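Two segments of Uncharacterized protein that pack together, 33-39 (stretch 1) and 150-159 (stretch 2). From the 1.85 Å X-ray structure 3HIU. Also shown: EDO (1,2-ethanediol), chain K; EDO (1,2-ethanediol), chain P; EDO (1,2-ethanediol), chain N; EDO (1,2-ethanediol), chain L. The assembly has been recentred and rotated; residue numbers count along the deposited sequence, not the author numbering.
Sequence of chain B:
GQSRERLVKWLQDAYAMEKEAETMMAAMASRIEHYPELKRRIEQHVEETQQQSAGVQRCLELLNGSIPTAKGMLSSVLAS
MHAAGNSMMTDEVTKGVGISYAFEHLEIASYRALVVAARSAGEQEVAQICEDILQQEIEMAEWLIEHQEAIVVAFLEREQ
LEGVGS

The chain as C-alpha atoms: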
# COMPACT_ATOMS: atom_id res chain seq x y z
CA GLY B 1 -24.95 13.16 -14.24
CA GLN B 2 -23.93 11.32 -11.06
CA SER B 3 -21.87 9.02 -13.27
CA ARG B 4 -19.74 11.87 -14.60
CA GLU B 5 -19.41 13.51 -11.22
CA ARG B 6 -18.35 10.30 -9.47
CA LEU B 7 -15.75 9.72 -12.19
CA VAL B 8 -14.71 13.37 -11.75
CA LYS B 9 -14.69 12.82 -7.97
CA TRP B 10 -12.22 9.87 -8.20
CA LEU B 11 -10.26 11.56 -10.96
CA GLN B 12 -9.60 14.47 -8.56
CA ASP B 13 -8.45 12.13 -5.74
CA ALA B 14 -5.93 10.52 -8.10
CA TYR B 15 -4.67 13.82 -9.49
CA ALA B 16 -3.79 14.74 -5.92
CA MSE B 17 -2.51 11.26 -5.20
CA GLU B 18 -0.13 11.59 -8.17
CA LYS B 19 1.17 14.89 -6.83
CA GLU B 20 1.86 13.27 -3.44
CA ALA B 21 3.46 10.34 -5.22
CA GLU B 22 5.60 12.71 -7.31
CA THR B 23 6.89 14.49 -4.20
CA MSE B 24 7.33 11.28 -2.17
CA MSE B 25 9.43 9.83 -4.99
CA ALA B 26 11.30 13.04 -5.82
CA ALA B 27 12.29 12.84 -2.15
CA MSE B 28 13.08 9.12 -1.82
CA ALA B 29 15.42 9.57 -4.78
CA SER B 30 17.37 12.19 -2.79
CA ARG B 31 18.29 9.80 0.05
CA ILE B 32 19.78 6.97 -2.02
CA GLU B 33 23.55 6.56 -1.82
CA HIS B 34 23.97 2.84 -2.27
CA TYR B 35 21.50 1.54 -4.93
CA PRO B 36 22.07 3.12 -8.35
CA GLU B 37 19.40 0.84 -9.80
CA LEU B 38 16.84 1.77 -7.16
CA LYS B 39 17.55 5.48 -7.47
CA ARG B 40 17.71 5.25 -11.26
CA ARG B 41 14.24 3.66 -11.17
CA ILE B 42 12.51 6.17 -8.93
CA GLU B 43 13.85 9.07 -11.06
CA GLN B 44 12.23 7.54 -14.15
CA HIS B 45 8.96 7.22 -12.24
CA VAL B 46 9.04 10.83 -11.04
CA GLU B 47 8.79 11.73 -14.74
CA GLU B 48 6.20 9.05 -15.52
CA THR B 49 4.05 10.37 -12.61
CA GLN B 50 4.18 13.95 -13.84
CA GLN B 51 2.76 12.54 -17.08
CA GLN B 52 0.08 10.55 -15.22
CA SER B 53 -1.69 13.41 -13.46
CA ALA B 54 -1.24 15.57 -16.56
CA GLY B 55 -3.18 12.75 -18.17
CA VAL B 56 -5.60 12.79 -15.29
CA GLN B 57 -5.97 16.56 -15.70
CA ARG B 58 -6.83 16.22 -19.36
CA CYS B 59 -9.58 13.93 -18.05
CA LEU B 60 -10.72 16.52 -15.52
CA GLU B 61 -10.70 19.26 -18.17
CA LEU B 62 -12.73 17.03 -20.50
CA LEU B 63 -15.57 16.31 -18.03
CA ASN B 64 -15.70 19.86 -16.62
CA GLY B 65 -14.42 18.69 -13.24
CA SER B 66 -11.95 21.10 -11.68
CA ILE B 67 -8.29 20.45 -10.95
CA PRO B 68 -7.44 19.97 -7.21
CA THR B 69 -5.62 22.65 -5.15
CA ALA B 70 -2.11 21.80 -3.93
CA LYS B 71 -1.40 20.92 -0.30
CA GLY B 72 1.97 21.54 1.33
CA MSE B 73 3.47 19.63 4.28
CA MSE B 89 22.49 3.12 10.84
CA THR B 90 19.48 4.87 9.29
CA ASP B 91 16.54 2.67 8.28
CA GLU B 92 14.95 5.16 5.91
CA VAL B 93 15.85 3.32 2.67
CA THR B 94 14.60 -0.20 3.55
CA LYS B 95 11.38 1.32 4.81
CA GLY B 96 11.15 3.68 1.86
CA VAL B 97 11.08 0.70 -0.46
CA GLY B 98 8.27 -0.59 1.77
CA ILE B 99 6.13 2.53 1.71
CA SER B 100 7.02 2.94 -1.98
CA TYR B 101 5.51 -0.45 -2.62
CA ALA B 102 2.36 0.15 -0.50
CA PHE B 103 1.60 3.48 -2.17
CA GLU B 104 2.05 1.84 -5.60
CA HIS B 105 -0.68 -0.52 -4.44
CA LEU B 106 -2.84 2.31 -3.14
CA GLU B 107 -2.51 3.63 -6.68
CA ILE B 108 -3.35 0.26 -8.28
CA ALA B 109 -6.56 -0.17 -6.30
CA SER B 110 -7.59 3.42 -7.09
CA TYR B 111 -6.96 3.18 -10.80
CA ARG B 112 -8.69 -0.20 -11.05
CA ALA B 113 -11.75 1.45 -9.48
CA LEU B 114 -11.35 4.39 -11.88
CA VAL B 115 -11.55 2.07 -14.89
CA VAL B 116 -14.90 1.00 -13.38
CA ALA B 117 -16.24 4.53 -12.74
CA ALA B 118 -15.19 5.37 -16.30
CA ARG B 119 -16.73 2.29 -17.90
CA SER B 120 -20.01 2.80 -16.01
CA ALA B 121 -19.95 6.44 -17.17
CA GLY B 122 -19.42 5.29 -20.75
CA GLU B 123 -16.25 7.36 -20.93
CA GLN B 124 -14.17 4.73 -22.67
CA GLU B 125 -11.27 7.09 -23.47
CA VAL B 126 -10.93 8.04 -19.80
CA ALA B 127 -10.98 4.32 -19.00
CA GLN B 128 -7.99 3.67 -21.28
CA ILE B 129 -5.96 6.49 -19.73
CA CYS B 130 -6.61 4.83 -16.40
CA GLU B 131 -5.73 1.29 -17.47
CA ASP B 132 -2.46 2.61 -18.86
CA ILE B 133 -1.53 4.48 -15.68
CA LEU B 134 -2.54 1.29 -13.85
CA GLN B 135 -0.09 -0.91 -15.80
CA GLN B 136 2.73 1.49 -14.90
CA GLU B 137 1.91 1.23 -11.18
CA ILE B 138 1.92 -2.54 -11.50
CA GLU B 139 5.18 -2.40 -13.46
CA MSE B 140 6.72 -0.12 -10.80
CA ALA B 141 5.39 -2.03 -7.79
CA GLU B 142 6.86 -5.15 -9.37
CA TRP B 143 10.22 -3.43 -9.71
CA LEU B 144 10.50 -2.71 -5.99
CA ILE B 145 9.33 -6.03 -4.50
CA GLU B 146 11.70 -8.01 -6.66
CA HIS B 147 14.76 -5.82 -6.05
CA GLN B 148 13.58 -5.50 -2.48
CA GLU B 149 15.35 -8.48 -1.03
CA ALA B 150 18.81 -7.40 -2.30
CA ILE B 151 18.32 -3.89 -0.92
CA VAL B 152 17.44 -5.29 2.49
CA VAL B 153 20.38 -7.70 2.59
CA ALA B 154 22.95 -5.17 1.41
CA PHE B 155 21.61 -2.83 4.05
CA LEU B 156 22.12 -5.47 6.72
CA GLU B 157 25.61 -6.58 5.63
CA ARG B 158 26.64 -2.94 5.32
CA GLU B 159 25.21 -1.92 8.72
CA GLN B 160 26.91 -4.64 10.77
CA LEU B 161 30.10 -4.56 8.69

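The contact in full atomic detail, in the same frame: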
# COMPACT_ATOMS: atom_id res chain seq x y z
N GLU B 33 22.12 6.46 -1.62
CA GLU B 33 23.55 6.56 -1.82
C GLU B 33 24.09 5.26 -2.35
O GLU B 33 25.14 5.23 -2.98
CB GLU B 33 24.25 6.84 -0.50
CG GLU B 33 23.53 7.83 0.40
CD GLU B 33 24.16 7.92 1.78
OE1 GLU B 33 24.13 6.91 2.53
OE2 GLU B 33 24.68 9.01 2.12
N HIS B 34 23.38 4.16 -2.09
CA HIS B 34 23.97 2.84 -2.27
C HIS B 34 23.25 1.89 -3.27
O HIS B 34 23.62 0.72 -3.39
CB HIS B 34 24.15 2.14 -0.91
CG HIS B 34 25.02 2.90 0.06
ND1 HIS B 34 24.69 3.06 1.40
CD2 HIS B 34 26.21 3.53 -0.10
CE1 HIS B 34 25.64 3.75 2.00
NE2 HIS B 34 26.57 4.05 1.12
N TYR B 35 22.25 2.39 -3.99
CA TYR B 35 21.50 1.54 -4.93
C TYR B 35 21.20 2.27 -6.22
O TYR B 35 20.08 2.72 -6.44
CB TYR B 35 20.19 1.07 -4.32
CG TYR B 35 20.35 0.63 -2.90
CD1 TYR B 35 20.65 -0.69 -2.59
CD2 TYR B 35 20.23 1.54 -1.86
CE1 TYR B 35 20.81 -1.09 -1.29
CE2 TYR B 35 20.40 1.15 -0.55
CZ TYR B 35 20.68 -0.17 -0.27
OH TYR B 35 20.85 -0.56 1.04
N PRO B 36 22.21 2.39 -7.09
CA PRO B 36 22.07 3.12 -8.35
C PRO B 36 20.85 2.65 -9.14
O PRO B 36 20.22 3.46 -9.82
CB PRO B 36 23.37 2.78 -9.10
CG PRO B 36 24.34 2.42 -8.03
CD PRO B 36 23.53 1.76 -6.95
N GLU B 37 20.53 1.36 -9.07
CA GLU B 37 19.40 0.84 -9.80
C GLU B 37 18.14 1.44 -9.20
O GLU B 37 17.35 2.08 -9.88
CB GLU B 37 19.35 -0.68 -9.71
CG GLU B 37 19.19 -1.38 -11.05
CD GLU B 37 20.45 -1.33 -11.89
OE1 GLU B 37 21.15 -2.36 -11.98
OE2 GLU B 37 20.76 -0.25 -12.45
N LEU B 38 17.97 1.23 -7.90
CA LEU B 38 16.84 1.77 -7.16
C LEU B 38 16.63 3.21 -7.58
O LEU B 38 15.63 3.54 -8.22
CB LEU B 38 17.12 1.72 -5.67
CG LEU B 38 16.04 1.30 -4.69
CD1 LEU B 38 16.43 1.82 -3.33
CD2 LEU B 38 14.65 1.79 -5.10
N LYS B 39 17.60 4.04 -7.22
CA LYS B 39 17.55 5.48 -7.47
C LYS B 39 17.23 5.78 -8.93
O LYS B 39 16.36 6.61 -9.23
CB LYS B 39 18.90 6.11 -7.07
CG LYS B 39 19.05 7.58 -7.41
CD LYS B 39 20.44 8.06 -7.04
CE LYS B 39 20.46 9.54 -6.72
NZ LYS B 39 21.77 9.96 -6.16
N ALA B 150 17.39 -7.76 -2.21
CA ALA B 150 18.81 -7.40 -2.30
C ALA B 150 19.10 -6.13 -1.51
O ALA B 150 20.12 -6.04 -0.81
CB ALA B 150 19.24 -7.21 -3.75
N ILE B 151 18.18 -5.17 -1.61
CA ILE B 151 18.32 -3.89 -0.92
C ILE B 151 18.34 -4.08 0.58
O ILE B 151 19.13 -3.44 1.28
CB ILE B 151 17.19 -2.95 -1.26
CG1 ILE B 151 17.22 -2.60 -2.75
CG2 ILE B 151 17.32 -1.69 -0.41
CD1 ILE B 151 16.01 -1.83 -3.24
N VAL B 152 17.48 -4.96 1.07
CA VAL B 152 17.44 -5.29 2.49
C VAL B 152 18.76 -5.93 2.97
O VAL B 152 19.36 -5.50 3.95
CB VAL B 152 16.27 -6.23 2.82
CG1 VAL B 152 16.38 -6.72 4.25
CG2 VAL B 152 14.96 -5.51 2.60
N VAL B 153 19.19 -6.96 2.24
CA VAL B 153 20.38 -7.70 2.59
C VAL B 153 21.60 -6.79 2.60
O VAL B 153 22.32 -6.71 3.60
CB VAL B 153 20.61 -8.82 1.60
CG1 VAL B 153 21.99 -9.42 1.79
CG2 VAL B 153 19.51 -9.87 1.78
N ALA B 154 21.82 -6.08 1.50
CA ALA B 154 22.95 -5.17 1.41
C ALA B 154 22.92 -4.18 2.56
O ALA B 154 23.95 -3.81 3.10
CB ALA B 154 22.94 -4.44 0.08
N PHE B 155 21.72 -3.76 2.94
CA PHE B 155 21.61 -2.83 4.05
C PHE B 155 22.17 -3.49 5.30
O PHE B 155 22.97 -2.90 6.05
CB PHE B 155 20.15 -2.43 4.29
CG PHE B 155 19.97 -1.64 5.55
CD1 PHE B 155 20.08 -0.27 5.55
CD2 PHE B 155 19.74 -2.29 6.76
CE1 PHE B 155 19.95 0.45 6.72
CE2 PHE B 155 19.61 -1.58 7.93
CZ PHE B 155 19.71 -0.20 7.91
N LEU B 156 21.73 -4.73 5.53
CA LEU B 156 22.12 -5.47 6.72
C LEU B 156 23.63 -5.68 6.78
O LEU B 156 24.28 -5.29 7.75
CB LEU B 156 21.36 -6.80 6.80
CG LEU B 156 19.84 -6.69 6.98
CD1 LEU B 156 19.15 -8.06 6.89
CD2 LEU B 156 19.49 -6.00 8.29
N GLU B 157 24.19 -6.28 5.73
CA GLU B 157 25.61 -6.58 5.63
C GLU B 157 26.47 -5.34 5.78
O GLU B 157 27.54 -5.39 6.37
CB GLU B 157 25.92 -7.24 4.29
CG GLU B 157 25.21 -8.58 4.12
CD GLU B 157 25.38 -9.15 2.72
OE1 GLU B 157 25.49 -8.36 1.75
OE2 GLU B 157 25.40 -10.39 2.59
N ARG B 158 25.98 -4.24 5.23
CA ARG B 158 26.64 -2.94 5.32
C ARG B 158 26.59 -2.39 6.75
O ARG B 158 27.61 -1.92 7.28
CB ARG B 158 25.98 -1.96 4.34
CG ARG B 158 26.71 -0.65 4.11
CD ARG B 158 26.04 0.15 2.96
NE ARG B 158 26.57 -0.20 1.65
CZ ARG B 158 25.87 -0.70 0.64
NH1 ARG B 158 24.56 -0.91 0.76
NH2 ARG B 158 26.48 -0.98 -0.52
N GLU B 159 25.42 -2.46 7.37
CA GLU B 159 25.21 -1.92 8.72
C GLU B 159 26.10 -2.56 9.78
O GLU B 159 26.71 -1.87 10.59
CB GLU B 159 23.74 -2.07 9.13
CG GLU B 159 23.56 -2.25 10.63
CD GLU B 159 22.21 -1.76 11.11
OE1 GLU B 159 21.28 -2.58 11.22
OE2 GLU B 159 22.09 -0.54 11.38
C1 EDO K . 19.02 -1.82 -5.97
O1 EDO K . 17.94 -1.47 -6.84
C2 EDO K . 20.32 -1.63 -6.74
O2 EDO K . 20.47 -0.26 -7.08
C1 EDO P . 21.34 3.60 2.32
O1 EDO P . 20.84 2.34 2.78
C2 EDO P . 20.43 4.21 1.27
O2 EDO P . 21.26 4.84 0.29
C1 EDO N . 21.38 9.87 -9.78
O1 EDO N . 20.98 9.57 -11.12
C2 EDO N . 22.90 9.94 -9.67
O2 EDO N . 23.24 9.37 -8.41
C1 EDO L . 25.17 -8.79 -1.72
O1 EDO L . 25.09 -7.94 -0.56
C2 EDO L . 25.84 -10.11 -1.37
O2 EDO L . 25.56 -10.44 -0.01
O HOH W 1 24.21 -1.69 -2.12
O HOH W 2 22.90 -0.02 2.52

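What forms the apolar centre of the contact? Tyr35 and Ile151 do. The tyrosine ring, in its m rotamer, offers one face to the isoleucine, whose CG2 lies 3.9 Å from the centroid of the Tyr35 ring and 23° off its normal, a CH-pi contact in which a weakly polarised methyl group rests on the pi cloud. Tyr35 CE1 comes 3.6 Å from Ile151 CG2. The other branch of the same isoleucine reaches Leu38, with Ile151 CD1 3.4 Å from Leu38 CG, so Ile151 fits against two side chains at once. Ala154, one helical turn along from Ala150, adds its methyl group at the ring edge, Tyr35 CE1 to Ala154 CB being 4.2 Å.

How do the backbones bring these side chains together? Stretch 2 is helical throughout, held by bonds such as Ala154 N to Ala150 O (2.9 Å) and Phe155 N to Ile151 O (3.1 Å). Stretch 1 arrives as a loop and turns into a helix at Pro36, with Tyr35 at the N-cap position and its O accepting from Lys39 N at 2.9 Å. The backbones stay well apart: Tyr35 CA and Ile151 CA are 7.5 Å from each other, His34 CA and Phe155 CA 8.8 Å. No clear direct hydrogen bond crosses the gap, and side chains fill it, burying a modest 324 Å² in all.

Where does the apolar contact give way to polar chemistry? The change comes at the tip of Tyr35. Its OH lies 3.8 Å from Phe155 CB, near the helix backbone, and also approaches Arg158, with Tyr35 OH 3.7 Å from Arg158 NH1 near the guanidinium plane. Water 2 links the two groups, its oxygen 2.6 Å from Tyr35 OH and 2.6 Å from Arg158 NH1, from which it accepts a hydrogen bond.

What closes the exposed edge? Arg158 extends from the helix and lays its guanidinium flat on the His34 ring, the centres 4.2 Å apart and the planes at 19°. Such stacking joins two flat pi systems and leaves the guanidinium's N-H groups free to bond around its rim. The aliphatic part of the arginine helps too, for Arg158 CD sits 3.9 Å from the centroid of the His34 ring, over its face. Water 1 completes the join: it donates to His34 O at 2.8 Å and accepts from Arg158 NH2 at 2.9 Å, bridging loop backbone and helix side chain.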